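Local coordinates for ribosomal protein S2-related protein (Deinococcus radiodurans, PDB 2JH3) that binds a [4Fe-4S] cluster and resembles chelatases in fold, and may act as a sirohydrochlorin ferrochelatase, at residues A123-A128 with P251-V256. Sequence-based numbering, arbitrary orientation.
Sequences ADAIAA and PAVAEV
Ala-125 and Ala-252 meet methyl to methyl, CB to CB at 4.1 Å, where helix 122-133 packs close to the start of helix 253-262. Both helices belong to the CbiX-like, chelatase-fold part of the chain, and the seam is a small, purely apolar one built round a single alanine. The methyl of Ala-252 also lies over the backbone of its partner, CB to CA of Ala-125 at 4.0 Å. With only a methyl on each of these two residues, the backbones come close: the CA atoms of Ala-125 and Ala-252 are 5.3 Å apart.

Two valines extend the patch. Val-253 offers CG1, 4.3 Å from CB of Ala-125, while Val-256, one turn on, brings CG2 to the same methyl. In Val-256 CG1 is anti to the backbone N (chi1 -175°), which leaves CG2 as the branch facing Ala-125.

Further out, Val-253 leans on Val-26 and Ala-254 on Leu-30, both of helix 18-35, and Glu-255 forms a salt bridge to Arg-33 of that helix. Helix 122-133 has different neighbours: Ile-126 and Ala-127 pack on Leu-164 of helix 155-167, and Asp-124 forms a salt bridge to Arg-167. Each segment therefore packs on a helix of the other CbiX region, a reciprocal exchange between the two chelatase-like halves. The backbone N of Ala-252 is itself hydrogen-bonded to ND1 of His-250.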
ATOM      1  N   ALA A 123     -28.815  31.574  10.388  1.00 31.21           N
ATOM      2  CA  ALA A 123     -28.653  33.077  10.408  1.00 32.50           C
ATOM      3  C   ALA A 123     -27.901  33.613  11.637  1.00 32.88           C
ATOM      4  O   ALA A 123     -27.018  34.505  11.533  1.00 32.47           O
ATOM      5  CB  ALA A 123     -30.002  33.716  10.284  1.00 32.99           C
ATOM      6  N   ASP A 124     -28.234  33.063  12.819  1.00 33.59           N
ATOM      7  CA  ASP A 124     -27.505  33.363  14.061  1.00 34.01           C
ATOM      8  C   ASP A 124     -26.074  32.938  14.054  1.00 34.21           C
ATOM      9  O   ASP A 124     -25.184  33.645  14.601  1.00 33.57           O
ATOM     10  CB  ASP A 124     -28.144  32.603  15.237  1.00 36.21           C
ATOM     11  CG  ASP A 124     -29.595  32.935  15.421  1.00 40.57           C
ATOM     12  OD1 ASP A 124     -29.896  34.119  15.674  1.00 44.75           O
ATOM     13  OD2 ASP A 124     -30.457  32.031  15.284  1.00 48.89           O
ATOM     14  N   ALA A 125     -25.825  31.737  13.514  1.00 32.71           N
ATOM     15  CA  ALA A 125     -24.455  31.230  13.394  1.00 32.12           C
ATOM     16  C   ALA A 125     -23.624  32.103  12.413  1.00 31.25           C
ATOM     17  O   ALA A 125     -22.486  32.385  12.656  1.00 29.51           O
ATOM     18  CB  ALA A 125     -24.466  29.733  12.961  1.00 32.14           C
ATOM     19  N   ILE A 126     -24.234  32.489  11.299  1.00 32.09           N
ATOM     20  CA  ILE A 126     -23.615  33.393  10.323  1.00 31.35           C
ATOM     21  C   ILE A 126     -23.274  34.762  10.961  1.00 32.14           C
ATOM     22  O   ILE A 126     -22.117  35.161  10.943  1.00 31.10           O
ATOM     23  CB  ILE A 126     -24.569  33.645   9.143  1.00 31.42           C
ATOM     24  CG1 ILE A 126     -24.704  32.388   8.271  1.00 29.65           C
ATOM     25  CG2 ILE A 126     -24.092  34.917   8.317  1.00 32.04           C
ATOM     26  CD1 ILE A 126     -25.907  32.423   7.284  1.00 28.20           C
ATOM     27  N   ALA A 127     -24.271  35.425  11.558  1.00 33.05           N
ATOM     28  CA  ALA A 127     -24.038  36.656  12.374  1.00 33.82           C
ATOM     29  C   ALA A 127     -22.955  36.506  13.417  1.00 35.43           C
ATOM     30  O   ALA A 127     -22.072  37.384  13.590  1.00 35.94           O
ATOM     31  CB  ALA A 127     -25.337  37.180  12.975  1.00 34.04           C
ATOM     32  N   ALA A 128     -22.917  35.378  14.090  1.00 36.44           N
ATOM     33  CA  ALA A 128     -21.917  35.248  15.137  1.00 37.12           C
ATOM     34  C   ALA A 128     -20.521  35.187  14.579  1.00 37.68           C
ATOM     35  O   ALA A 128     -19.603  35.827  15.103  1.00 39.00           O
ATOM     36  CB  ALA A 128     -22.189  34.055  15.961  1.00 37.52           C
ATOM     37  N   PRO A 251     -18.572  27.456  16.749  1.00 40.22           N
ATOM     38  CA  PRO A 251     -19.227  26.616  17.783  1.00 39.89           C
ATOM     39  C   PRO A 251     -20.735  26.763  17.811  1.00 39.86           C
ATOM     40  O   PRO A 251     -21.434  25.920  18.369  1.00 40.00           O
ATOM     41  CB  PRO A 251     -18.625  27.104  19.094  1.00 40.58           C
ATOM     42  CG  PRO A 251     -17.376  27.942  18.679  1.00 41.36           C
ATOM     43  CD  PRO A 251     -17.675  28.471  17.329  1.00 40.37           C
ATOM     44  N   ALA A 252     -21.238  27.837  17.222  1.00 38.91           N
ATOM     45  CA  ALA A 252     -22.670  28.095  17.238  1.00 38.24           C
ATOM     46  C   ALA A 252     -23.435  27.070  16.423  1.00 37.38           C
ATOM     47  O   ALA A 252     -24.625  26.917  16.619  1.00 36.94           O
ATOM     48  CB  ALA A 252     -22.951  29.492  16.716  1.00 38.66           C
ATOM     49  N   VAL A 253     -22.766  26.342  15.527  1.00 36.77           N
ATOM     50  CA  VAL A 253     -23.508  25.350  14.714  1.00 36.39           C
ATOM     51  C   VAL A 253     -24.051  24.199  15.545  1.00 34.85           C
ATOM     52  O   VAL A 253     -25.053  23.624  15.164  1.00 32.97           O
ATOM     53  CB  VAL A 253     -22.724  24.826  13.482  1.00 37.26           C
ATOM     54  CG1 VAL A 253     -22.584  25.943  12.433  1.00 38.66           C
ATOM     55  CG2 VAL A 253     -21.352  24.388  13.836  1.00 40.38           C
ATOM     56  N   ALA A 254     -23.438  23.921  16.694  1.00 34.08           N
ATOM     57  CA  ALA A 254     -23.911  22.809  17.557  1.00 34.00           C
ATOM     58  C   ALA A 254     -25.306  23.066  18.050  1.00 33.91           C
ATOM     59  O   ALA A 254     -26.146  22.160  18.100  1.00 33.50           O
ATOM     60  CB  ALA A 254     -23.002  22.573  18.736  1.00 33.64           C
ATOM     61  N   GLU A 255     -25.583  24.324  18.395  1.00 33.70           N
ATOM     62  CA  GLU A 255     -26.932  24.692  18.824  1.00 32.63           C
ATOM     63  C   GLU A 255     -27.954  24.577  17.734  1.00 31.07           C
ATOM     64  O   GLU A 255     -29.116  24.267  18.014  1.00 29.50           O
ATOM     65  CB  GLU A 255     -26.946  26.093  19.491  1.00 34.95           C
ATOM     66  CG  GLU A 255     -26.425  26.044  20.979  1.00 39.66           C
ATOM     67  CD  GLU A 255     -27.304  25.109  21.890  1.00 45.83           C
ATOM     68  OE1 GLU A 255     -28.562  25.248  21.942  1.00 50.35           O
ATOM     69  OE2 GLU A 255     -26.732  24.230  22.582  1.00 49.70           O
ATOM     70  N   VAL A 256     -27.567  24.811  16.485  1.00 29.50           N
ATOM     71  CA  VAL A 256     -28.512  24.637  15.379  1.00 29.68           C
ATOM     72  C   VAL A 256     -28.860  23.157  15.151  1.00 28.44           C
ATOM     73  O   VAL A 256     -30.008  22.801  14.918  1.00 28.53           O
ATOM     74  CB  VAL A 256     -27.970  25.253  14.029  1.00 28.03           C
ATOM     75  CG1 VAL A 256     -28.996  25.153  12.980  1.00 29.15           C
ATOM     76  CG2 VAL A 256     -27.514  26.737  14.224  1.00 30.16           C
TER